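Local coordinates for protein putative TetR transcriptional regulator (Rhodococcus sp., PDB 2I10) that probably binds DNA as a TetR-family transcriptional regulator, through an N-terminal helix-turn-helix, and holds p-nitrophenol in a pocket of its C-terminal domain, at residues L23-G31 against P119-L127. Sequence-based numbering, arbitrary orientation.
Sequences LFWRQGYEG and PHHEIVDLL
Phe24 meets Ile123 through its carbonyl O, which lies 3.3 Å from Ile123 CG1. The indole of Trp25, with CG anti to the backbone N (chi1 -179°), reaches alongside Pro119, whose CB sits over one face in a CH-pi contact, 3.6 Å from the centroid of the six-membered ring; Ile123 CG2 and Leu127 CD1 approach the same ring obliquely. Trp25 O accepts a nearly straight hydrogen bond from His120 N (2.8 Å). With the indole cut back to an alanine, Pro119 CB would probably lose its aromatic face and a gap would be likely to open beside Ile123 and Leu127. Gln27 O lies over one face of the His120 imidazole, 3.3 Å from His120 CD2; this histidine N-caps helix 121-148, its ND1 accepting from Glu122 N. Gly28, just past the helix end, has positive phi; a CB here would jam against the carbonyl O of Gln27 and also run into His120 and the Glu122 carboxylate. Beyond this turn, Glu122 OE2 takes Tyr29 N weakly (3.0 Å) and Glu30 N on its syn lone pair (3.1 Å, 175°). The contact thus joins the end of helix 15-27, in the probable DNA-binding domain, to the start of helix 121-148, in the C-terminal domain, which here holds p-nitrophenol, their local axes 103° apart. Helix 108-112 packs on Trp25 and Ile123, helix 55-66 borders Phe24 and Tyr29, and Leu114 of the second subunit also touches Trp25.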
# COMPACT_ATOMS: atom_id res chain seq x y z
N LEU B 23 -11.95 -9.92 -13.07
CA LEU B 23 -12.42 -9.71 -14.41
C LEU B 23 -12.32 -8.28 -14.81
O LEU B 23 -11.82 -7.97 -15.88
CB LEU B 23 -13.89 -10.13 -14.55
CG LEU B 23 -14.20 -11.56 -14.93
CD1 LEU B 23 -15.70 -11.79 -14.80
CD2 LEU B 23 -13.71 -11.85 -16.36
N PHE B 24 -12.89 -7.39 -14.00
CA PHE B 24 -12.90 -5.98 -14.35
C PHE B 24 -11.46 -5.47 -14.35
O PHE B 24 -11.09 -4.58 -15.12
CB PHE B 24 -13.75 -5.13 -13.38
CG PHE B 24 -15.26 -5.39 -13.40
CD1 PHE B 24 -16.00 -5.29 -14.57
CD2 PHE B 24 -15.94 -5.66 -12.23
CE1 PHE B 24 -17.39 -5.49 -14.57
CE2 PHE B 24 -17.33 -5.87 -12.22
CZ PHE B 24 -18.04 -5.78 -13.39
N TRP B 25 -10.64 -6.02 -13.44
CA TRP B 25 -9.25 -5.53 -13.34
C TRP B 25 -8.56 -5.77 -14.67
O TRP B 25 -7.96 -4.86 -15.22
CB TRP B 25 -8.52 -6.26 -12.24
CG TRP B 25 -7.11 -5.83 -12.05
CD1 TRP B 25 -5.97 -6.45 -12.53
CD2 TRP B 25 -6.66 -4.69 -11.30
NE1 TRP B 25 -4.85 -5.76 -12.13
CE2 TRP B 25 -5.23 -4.69 -11.36
CE3 TRP B 25 -7.31 -3.70 -10.55
CZ2 TRP B 25 -4.46 -3.70 -10.73
CZ3 TRP B 25 -6.56 -2.74 -9.94
CH2 TRP B 25 -5.13 -2.74 -10.03
N ARG B 26 -8.68 -7.00 -15.18
CA ARG B 26 -8.01 -7.44 -16.41
C ARG B 26 -8.66 -6.91 -17.69
O ARG B 26 -7.96 -6.53 -18.64
CB ARG B 26 -7.97 -8.96 -16.45
CG ARG B 26 -7.29 -9.53 -17.73
CD ARG B 26 -7.28 -11.04 -17.76
NE ARG B 26 -8.61 -11.59 -18.09
CZ ARG B 26 -9.43 -12.14 -17.19
NH1 ARG B 26 -9.09 -12.21 -15.90
NH2 ARG B 26 -10.59 -12.61 -17.59
N GLN B 27 -10.00 -6.86 -17.71
CA GLN B 27 -10.73 -6.53 -18.94
C GLN B 27 -11.30 -5.09 -18.99
O GLN B 27 -11.69 -4.63 -20.06
CB GLN B 27 -11.87 -7.54 -19.19
CG GLN B 27 -11.49 -9.03 -19.12
CD GLN B 27 -12.63 -9.97 -19.51
OE1 GLN B 27 -13.81 -9.81 -19.10
NE2 GLN B 27 -12.31 -10.94 -20.32
N GLY B 28 -11.37 -4.41 -17.85
CA GLY B 28 -12.09 -3.15 -17.80
C GLY B 28 -13.59 -3.38 -17.78
O GLY B 28 -14.07 -4.51 -17.85
N TYR B 29 -14.33 -2.31 -17.63
CA TYR B 29 -15.76 -2.39 -17.51
C TYR B 29 -16.39 -2.77 -18.84
O TYR B 29 -17.10 -3.76 -18.93
CB TYR B 29 -16.32 -1.06 -16.99
CG TYR B 29 -17.83 -1.10 -16.85
CD1 TYR B 29 -18.42 -1.73 -15.76
CD2 TYR B 29 -18.67 -0.50 -17.82
CE1 TYR B 29 -19.83 -1.78 -15.59
CE2 TYR B 29 -20.06 -0.55 -17.68
CZ TYR B 29 -20.64 -1.18 -16.56
OH TYR B 29 -22.02 -1.26 -16.40
N GLU B 30 -16.04 -2.03 -19.87
CA GLU B 30 -16.68 -2.10 -21.18
C GLU B 30 -16.53 -3.44 -21.82
O GLU B 30 -17.46 -3.92 -22.45
CB GLU B 30 -16.10 -1.05 -22.12
CG GLU B 30 -16.48 0.34 -21.73
CD GLU B 30 -16.17 1.39 -22.79
OE1 GLU B 30 -15.93 1.03 -23.97
OE2 GLU B 30 -16.20 2.59 -22.40
N GLY B 31 -15.36 -4.05 -21.61
CA GLY B 31 -15.03 -5.28 -22.25
C GLY B 31 -15.37 -6.48 -21.41
O GLY B 31 -15.05 -7.58 -21.80
N PRO B 119 -3.40 -3.77 -14.63
CA PRO B 119 -4.83 -3.38 -14.80
C PRO B 119 -5.09 -2.89 -16.20
O PRO B 119 -4.23 -2.25 -16.81
CB PRO B 119 -5.02 -2.22 -13.81
CG PRO B 119 -3.62 -1.65 -13.61
CD PRO B 119 -2.65 -2.80 -13.81
N HIS B 120 -6.29 -3.18 -16.71
CA HIS B 120 -6.75 -2.62 -17.98
C HIS B 120 -6.60 -1.09 -18.01
O HIS B 120 -6.71 -0.42 -16.97
CB HIS B 120 -8.21 -3.02 -18.20
CG HIS B 120 -8.67 -2.80 -19.59
ND1 HIS B 120 -9.20 -1.60 -20.01
CD2 HIS B 120 -8.62 -3.59 -20.69
CE1 HIS B 120 -9.50 -1.68 -21.29
NE2 HIS B 120 -9.17 -2.88 -21.73
N HIS B 121 -6.33 -0.52 -19.19
CA HIS B 121 -6.16 0.95 -19.26
C HIS B 121 -7.36 1.79 -18.71
O HIS B 121 -7.15 2.84 -18.08
CB HIS B 121 -5.71 1.42 -20.67
CG HIS B 121 -6.73 1.22 -21.73
ND1 HIS B 121 -7.64 2.20 -22.07
CD2 HIS B 121 -7.02 0.15 -22.52
CE1 HIS B 121 -8.44 1.74 -23.02
NE2 HIS B 121 -8.08 0.50 -23.31
N GLU B 122 -8.58 1.28 -18.89
CA GLU B 122 -9.79 1.90 -18.35
C GLU B 122 -9.70 2.01 -16.83
O GLU B 122 -10.13 3.01 -16.24
CB GLU B 122 -11.01 1.02 -18.65
CG GLU B 122 -11.69 1.19 -20.01
CD GLU B 122 -12.88 0.20 -20.22
OE1 GLU B 122 -12.93 -0.45 -21.29
OE2 GLU B 122 -13.75 0.05 -19.32
N ILE B 123 -9.12 0.98 -16.21
CA ILE B 123 -9.00 0.90 -14.77
C ILE B 123 -7.87 1.83 -14.31
O ILE B 123 -8.00 2.47 -13.28
CB ILE B 123 -8.75 -0.55 -14.29
CG1 ILE B 123 -9.88 -1.50 -14.71
CG2 ILE B 123 -8.51 -0.58 -12.74
CD1 ILE B 123 -11.26 -1.30 -14.04
N VAL B 124 -6.79 1.92 -15.11
CA VAL B 124 -5.69 2.88 -14.87
C VAL B 124 -6.24 4.31 -14.84
O VAL B 124 -5.93 5.09 -13.93
CB VAL B 124 -4.58 2.76 -15.99
CG1 VAL B 124 -3.59 3.93 -15.90
CG2 VAL B 124 -3.85 1.43 -15.89
N ASP B 125 -7.04 4.64 -15.85
CA ASP B 125 -7.66 5.95 -15.97
C ASP B 125 -8.58 6.23 -14.79
O ASP B 125 -8.56 7.32 -14.21
CB ASP B 125 -8.39 6.08 -17.33
CG ASP B 125 -7.42 6.18 -18.50
OD1 ASP B 125 -6.19 6.35 -18.26
OD2 ASP B 125 -7.86 6.08 -19.65
N LEU B 126 -9.35 5.23 -14.40
CA LEU B 126 -10.26 5.35 -13.26
C LEU B 126 -9.49 5.66 -11.94
O LEU B 126 -9.85 6.57 -11.19
CB LEU B 126 -11.11 4.07 -13.15
CG LEU B 126 -12.11 3.88 -12.00
CD1 LEU B 126 -12.80 2.56 -12.14
CD2 LEU B 126 -11.45 3.86 -10.67
N LEU B 127 -8.45 4.87 -11.65
CA LEU B 127 -7.62 5.11 -10.47
C LEU B 127 -6.88 6.44 -10.50
O LEU B 127 -6.79 7.09 -9.48
CB LEU B 127 -6.61 3.95 -10.26
CG LEU B 127 -7.26 2.61 -9.93
CD1 LEU B 127 -6.23 1.46 -9.86
CD2 LEU B 127 -8.01 2.78 -8.63